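PDB 3SDO: nitrilotriacetate monooxygenase from Burkholderia pseudomallei, which oxidises nitrilotriacetate with molecular oxygen, as a monooxygenase of the luciferase-like family that probably works on reduced FMN. Local coordinates for the interface of chains A and B. Sequence-based numbering; all coordinates share one arbitrary frame. Chains: chain A/B, Nitrilotriacetate monooxygenase.

Contact 1: the interface of chains A and B. Residues chain A 61-65, 73, 76-77; chain B 107, 111, 205.
B:Arg111, on helix 106-119, meets the carboxylate of A:Asp61 tip to tip across an interface between two luciferase-like monooxygenase chains. The salt bridge is end-on and bidentate: B:Arg111 NH2 lies 2.8 Å from A:Asp61 OD1, and NH1 2.9 Å from A:Asp61 OD2, each oxygen using its syn lone pair. Guanidinium and carboxylate planes are only 17° apart, and both bonds are nearly straight, which fixes the rotation of the two groups. A bend at chi3 (77°) turns the B:Arg111 tip toward the acid. The carbonyl O of A:Ser62 lies toward the rim of one face of this guanidinium. A:Asp61 is a predicted FMN ligand, so the partner chain may help to position a flavin-site residue.

B:Asn205 adds hydrogen bonds at both its side chain and its backbone. Its amide ND2 donates to A:Ser62 O at 2.9 Å from above the carbonyl plane, off the lone pairs, in a bent bond less directional than those of B:Arg111. A:Arg76 N donates to B:Asn205 O at 3.1 Å.

Two waters extend this network. Water 1 joins B:Arg111 NE and NH2 to A:Arg76 O and B:Asn205 OD1. Water 2 links B:Asn205 ND2 to A:Ser62 OG, A:Tyr64 O and A:Phe73 O.

Apolar packing is sparse: A:Val65 CG2 touches B:Asn205 CB at 3.4 Å, and A:Ala63 CB faces B:Tyr107 CE2 at 3.9 Å. Within chain A, A:Arg76 NH2 sits over the centre of the A:Phe73 ring, 3.6 Å above its plane.

Contact 2: the interface of chains A and B. Residues chain A 115, 118-119, 173, 175, 206-207; chain B 37, 75-77.
B:Phe77 points its ring at helix 106-119 of chain A, where its CE1 edge is wedged between A:Ile119 and A:Leu118, which lie beyond the rim on opposite sides of the ring plane. B:Phe77 CE1 lies 3.5 Å from A:Ile119 CG1, the two side chains meeting at a slant, and 3.8 Å from A:Leu118 CD2, with A:Leu118 running at about a right angle to the phenyl side chain. The first torsion of B:Phe77 (chi1 -74°) sets CG anti to the carbonyl carbon, sending the ring away from its own loop toward the helix. The hydroxyl OG of A:Ser115, close to the ring plane, meets the edge at CD1.

A:Leu118 also uses its CD2 branch on B:Val37, 3.9 Å from CB. The other side of this valine faces a polar tip: A:Arg175, extended from CG to NE, lays NH2 3.5 Å from B:Val37 CG2.

The amide of B:Asn75 fits among A:Leu173, A:Ile206 and A:Arg207. A:Leu173 CD1 comes obliquely to within 3.9 Å of B:Asn75 CG, while B:Asn75 OD1 accepts a weak, bent hydrogen bond from A:Arg207 N (3.0 Å). A:Arg207 CB and CG pass B:Asn75 OD1 at 3.4 Å. Next along the chain, the carbonyl O of B:Arg76 rests against A:Ile206, 3.5 Å from CB.

This mainly apolar patch seats B:Val37, on 3-10 helix 35-37, and the loop after helix 71-74 on chain A, and may help to hold the two chains together, if the deposited pair is the biological dimer.

Contact 1: the interface of chains A and B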
loop_
_atom_site.group_PDB
_atom_site.type_symbol
_atom_site.label_atom_id
_atom_site.label_comp_id
_atom_site.label_asym_id
_atom_site.label_seq_id
_atom_site.Cartn_x
_atom_site.Cartn_y
_atom_site.Cartn_z
ATOM N N ASP A 61 11.023 -2.029 -3.432
ATOM C CA ASP A 61 10.807 -0.903 -2.540
ATOM C C ASP A 61 12.055 -0.428 -1.810
ATOM O O ASP A 61 13.049 -1.167 -1.710
ATOM C CB ASP A 61 9.734 -1.271 -1.523
ATOM C CG ASP A 61 9.043 -0.057 -0.947
ATOM O OD1 ASP A 61 8.751 0.886 -1.731
ATOM O OD2 ASP A 61 8.796 -0.060 0.275
ATOM N N SER A 62 11.982 0.810 -1.330
ATOM C CA SER A 62 12.974 1.396 -0.442
ATOM C C SER A 62 12.287 2.349 0.522
ATOM O O SER A 62 11.167 2.800 0.271
ATOM C CB SER A 62 14.039 2.149 -1.252
ATOM O OG SER A 62 13.449 3.206 -2.014
ATOM N N ALA A 63 12.960 2.656 1.631
ATOM C CA ALA A 63 12.410 3.581 2.618
ATOM C C ALA A 63 13.495 4.488 3.193
ATOM O O ALA A 63 13.494 4.776 4.381
ATOM C CB ALA A 63 11.704 2.817 3.728
ATOM N N TYR A 64 14.390 4.948 2.327
ATOM C CA TYR A 64 15.529 5.784 2.723
ATOM C C TYR A 64 15.995 6.582 1.527
ATOM O O TYR A 64 16.126 6.040 0.424
ATOM C CB TYR A 64 16.684 4.947 3.283
ATOM C CG TYR A 64 17.798 5.788 3.862
ATOM C CD1 TYR A 64 17.579 6.570 4.996
ATOM C CD2 TYR A 64 19.065 5.819 3.276
ATOM C CE1 TYR A 64 18.585 7.349 5.535
ATOM C CE2 TYR A 64 20.085 6.612 3.817
ATOM C CZ TYR A 64 19.827 7.372 4.948
ATOM O OH TYR A 64 20.805 8.181 5.501
ATOM N N VAL A 65 16.240 7.866 1.763
ATOM C CA VAL A 65 16.617 8.820 0.726
ATOM C C VAL A 65 17.754 9.666 1.211
ATOM O O VAL A 65 17.782 10.034 2.392
ATOM C CB VAL A 65 15.457 9.808 0.415
ATOM C CG1 VAL A 65 15.920 10.966 -0.497
ATOM C CG2 VAL A 65 14.345 9.096 -0.197
ATOM N N PHE A 73 14.640 6.003 -6.501
ATOM C CA PHE A 73 14.690 5.990 -5.046
ATOM C C PHE A 73 14.301 7.346 -4.424
ATOM O O PHE A 73 13.887 7.397 -3.262
ATOM C CB PHE A 73 16.073 5.567 -4.576
ATOM C CG PHE A 73 16.369 4.097 -4.756
ATOM C CD1 PHE A 73 16.545 3.546 -6.026
ATOM C CD2 PHE A 73 16.525 3.269 -3.642
ATOM C CE1 PHE A 73 16.841 2.169 -6.192
ATOM C CE2 PHE A 73 16.818 1.895 -3.791
ATOM C CZ PHE A 73 16.965 1.348 -5.068
ATOM N N ARG A 76 8.919 7.443 -5.468
ATOM C CA ARG A 76 8.284 6.227 -5.928
ATOM C C ARG A 76 6.989 6.052 -5.167
ATOM O O ARG A 76 6.799 6.681 -4.114
ATOM C CB ARG A 76 9.197 5.008 -5.682
ATOM C CG ARG A 76 9.602 4.809 -4.232
ATOM C CD ARG A 76 10.902 3.979 -4.036
ATOM N NE ARG A 76 10.813 2.633 -4.596
ATOM C CZ ARG A 76 11.849 1.820 -4.830
ATOM N NH1 ARG A 76 11.633 0.640 -5.379
ATOM N NH2 ARG A 76 13.103 2.182 -4.555
ATOM N N PHE A 77 6.118 5.176 -5.689
ATOM C CA PHE A 77 4.890 4.816 -5.006
ATOM C C PHE A 77 5.214 3.873 -3.859
ATOM O O PHE A 77 6.295 3.262 -3.811
ATOM C CB PHE A 77 3.869 4.176 -5.973
ATOM C CG PHE A 77 3.211 5.164 -6.914
ATOM C CD1 PHE A 77 2.372 6.164 -6.427
ATOM C CD2 PHE A 77 3.427 5.094 -8.272
ATOM C CE1 PHE A 77 1.758 7.081 -7.309
ATOM C CE2 PHE A 77 2.810 5.979 -9.151
ATOM C CZ PHE A 77 1.978 6.984 -8.668
ATOM N N TYR B 107 6.794 6.997 9.461
ATOM C CA TYR B 107 7.339 6.978 8.089
ATOM C C TYR B 107 6.467 6.127 7.167
ATOM O O TYR B 107 6.212 6.512 6.015
ATOM C CB TYR B 107 8.802 6.520 8.076
ATOM C CG TYR B 107 9.552 6.891 6.822
ATOM C CD1 TYR B 107 10.178 8.131 6.714
ATOM C CD2 TYR B 107 9.666 5.998 5.747
ATOM C CE1 TYR B 107 10.868 8.486 5.590
ATOM C CE2 TYR B 107 10.365 6.358 4.595
ATOM C CZ TYR B 107 10.980 7.609 4.535
ATOM O OH TYR B 107 11.692 8.012 3.417
ATOM N N ARG B 111 4.094 7.529 4.046
ATOM C CA ARG B 111 4.233 6.988 2.687
ATOM C C ARG B 111 2.913 6.435 2.158
ATOM O O ARG B 111 2.511 6.720 1.037
ATOM C CB ARG B 111 5.275 5.869 2.648
ATOM C CG ARG B 111 6.709 6.299 2.748
ATOM C CD ARG B 111 7.569 5.068 2.534
ATOM N NE ARG B 111 7.622 4.713 1.121
ATOM C CZ ARG B 111 7.856 3.500 0.639
ATOM N NH1 ARG B 111 7.993 2.430 1.444
ATOM N NH2 ARG B 111 7.952 3.356 -0.675
ATOM N N ASN B 205 10.324 9.602 0.621
ATOM C CA ASN B 205 10.581 9.278 -0.782
ATOM C C ASN B 205 9.330 9.316 -1.670
ATOM O O ASN B 205 9.169 8.513 -2.594
ATOM C CB ASN B 205 11.278 7.938 -0.891
ATOM C CG ASN B 205 10.452 6.806 -0.382
ATOM O OD1 ASN B 205 9.347 7.002 0.134
ATOM N ND2 ASN B 205 10.977 5.597 -0.521
HETATM O O HOH W 1 7.315 6.063 -1.466
HETATM O O HOH W 2 13.860 5.649 -1.374
#

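Contact 2: the interface of chains A and B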
loop_
_atom_site.group_PDB
_atom_site.type_symbol
_atom_site.label_atom_id
_atom_site.label_comp_id
_atom_site.label_asym_id
_atom_site.label_seq_id
_atom_site.Cartn_x
_atom_site.Cartn_y
_atom_site.Cartn_z
ATOM N N SER A 115 -5.580 -8.207 2.608
ATOM C CA SER A 115 -6.611 -7.359 2.025
ATOM C C SER A 115 -6.350 -7.199 0.528
ATOM O O SER A 115 -7.269 -7.327 -0.284
ATOM C CB SER A 115 -6.686 -6.021 2.788
ATOM O OG SER A 115 -7.680 -5.135 2.304
ATOM N N LEU A 118 -7.391 -10.497 -0.973
ATOM C CA LEU A 118 -8.834 -10.702 -1.079
ATOM C C LEU A 118 -9.443 -9.814 -2.190
ATOM O O LEU A 118 -10.256 -10.262 -2.989
ATOM C CB LEU A 118 -9.505 -10.434 0.252
ATOM C CG LEU A 118 -10.885 -11.033 0.460
ATOM C CD1 LEU A 118 -10.826 -12.578 0.466
ATOM C CD2 LEU A 118 -11.487 -10.515 1.768
ATOM N N ILE A 119 -9.020 -8.553 -2.244
ATOM C CA ILE A 119 -9.522 -7.623 -3.254
ATOM C C ILE A 119 -9.189 -8.118 -4.661
ATOM O O ILE A 119 -10.016 -8.002 -5.581
ATOM C CB ILE A 119 -8.943 -6.203 -3.053
ATOM C CG1 ILE A 119 -9.545 -5.576 -1.795
ATOM C CG2 ILE A 119 -9.228 -5.328 -4.322
ATOM C CD1 ILE A 119 -8.782 -4.337 -1.232
ATOM N N LEU A 173 -16.939 -18.687 7.828
ATOM C CA LEU A 173 -17.937 -17.613 7.773
ATOM C C LEU A 173 -19.251 -18.146 7.200
ATOM O O LEU A 173 -19.482 -18.126 5.981
ATOM C CB LEU A 173 -17.408 -16.413 6.981
ATOM C CG LEU A 173 -16.281 -15.665 7.689
ATOM C CD1 LEU A 173 -15.587 -14.700 6.736
ATOM C CD2 LEU A 173 -16.835 -14.912 8.886
ATOM N N ARG A 175 -22.577 -17.271 7.904
ATOM C CA ARG A 175 -23.595 -16.269 7.541
ATOM C C ARG A 175 -24.983 -16.874 7.293
ATOM O O ARG A 175 -25.582 -16.695 6.227
ATOM C CB ARG A 175 -23.119 -15.476 6.329
ATOM C CG ARG A 175 -21.720 -14.933 6.451
ATOM C CD ARG A 175 -21.519 -13.739 5.526
ATOM N NE ARG A 175 -20.141 -13.265 5.433
ATOM C CZ ARG A 175 -19.187 -13.809 4.671
ATOM N NH1 ARG A 175 -19.416 -14.889 3.951
ATOM N NH2 ARG A 175 -17.977 -13.266 4.643
ATOM N N ILE A 206 -9.315 -10.511 9.060
ATOM C CA ILE A 206 -9.665 -10.704 7.655
ATOM C C ILE A 206 -9.404 -12.162 7.281
ATOM O O ILE A 206 -8.495 -12.821 7.828
ATOM C CB ILE A 206 -8.912 -9.733 6.745
ATOM C CG1 ILE A 206 -9.420 -9.847 5.307
ATOM C CG2 ILE A 206 -7.393 -9.984 6.840
ATOM C CD1 ILE A 206 -8.882 -8.744 4.375
ATOM N N ARG A 207 -10.228 -12.660 6.369
ATOM C CA ARG A 207 -10.215 -14.072 5.974
ATOM C C ARG A 207 -9.099 -14.386 4.969
ATOM O O ARG A 207 -8.345 -13.489 4.545
ATOM C CB ARG A 207 -11.569 -14.450 5.367
ATOM C CG ARG A 207 -11.924 -13.699 4.073
ATOM C CD ARG A 207 -12.994 -14.438 3.330
ATOM N NE ARG A 207 -12.482 -15.728 2.858
ATOM C CZ ARG A 207 -13.224 -16.783 2.574
ATOM N NH1 ARG A 207 -14.551 -16.728 2.691
ATOM N NH2 ARG A 207 -12.633 -17.910 2.161
ATOM N N VAL B 37 -16.783 -7.926 3.532
ATOM C CA VAL B 37 -15.615 -8.323 2.752
ATOM C C VAL B 37 -15.957 -8.618 1.275
ATOM O O VAL B 37 -15.430 -9.548 0.658
ATOM C CB VAL B 37 -14.854 -9.462 3.430
ATOM C CG1 VAL B 37 -14.147 -8.897 4.672
ATOM C CG2 VAL B 37 -15.796 -10.649 3.785
ATOM N N ASN B 75 -14.421 -9.488 10.402
ATOM C CA ASN B 75 -13.858 -9.602 9.071
ATOM C C ASN B 75 -14.159 -8.348 8.264
ATOM O O ASN B 75 -15.292 -8.083 7.947
ATOM C CB ASN B 75 -14.390 -10.849 8.340
ATOM C CG ASN B 75 -13.291 -11.699 7.802
ATOM O OD1 ASN B 75 -12.994 -11.666 6.617
ATOM N ND2 ASN B 75 -12.630 -12.446 8.693
ATOM N N ARG B 76 -13.102 -7.610 7.931
ATOM C CA ARG B 76 -13.178 -6.336 7.225
ATOM C C ARG B 76 -11.907 -6.178 6.363
ATOM O O ARG B 76 -10.900 -6.868 6.582
ATOM C CB ARG B 76 -13.295 -5.168 8.239
ATOM C CG ARG B 76 -12.132 -5.055 9.241
ATOM C CD ARG B 76 -12.457 -4.239 10.496
ATOM N NE ARG B 76 -12.950 -2.893 10.216
ATOM C CZ ARG B 76 -13.568 -2.106 11.110
ATOM N NH1 ARG B 76 -13.749 -2.516 12.354
ATOM N NH2 ARG B 76 -13.999 -0.897 10.755
ATOM N N PHE B 77 -11.970 -5.286 5.376
ATOM C CA PHE B 77 -10.812 -4.969 4.567
ATOM C C PHE B 77 -9.902 -4.081 5.414
ATOM O O PHE B 77 -10.325 -3.518 6.437
ATOM C CB PHE B 77 -11.210 -4.231 3.281
ATOM C CG PHE B 77 -11.866 -5.114 2.234
ATOM C CD1 PHE B 77 -11.133 -6.092 1.569
ATOM C CD2 PHE B 77 -13.193 -4.948 1.910
ATOM C CE1 PHE B 77 -11.720 -6.890 0.624
ATOM C CE2 PHE B 77 -13.801 -5.741 0.950
ATOM C CZ PHE B 77 -13.064 -6.723 0.299
#

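The C-alpha centres of contact 1 and contact 2 lie about 29 Å apart. Both draw on the same surfaces with the chains exchanged: helix 106-119 and the neighbouring residues 205 (contact 1) and 206-207 (contact 2) come from chain B in contact 1 and from chain A in contact 2, while residues 76 and 77 come from the opposite chain each time. Because the interface is two-fold symmetric, each contact has a twin, and each chain offers both surfaces. Contact 1 supplies charge and hydrogen bonding near the predicted flavin site, contact 2 mostly apolar packing; this would suit a stable dimer, if the deposited pair is the biological one.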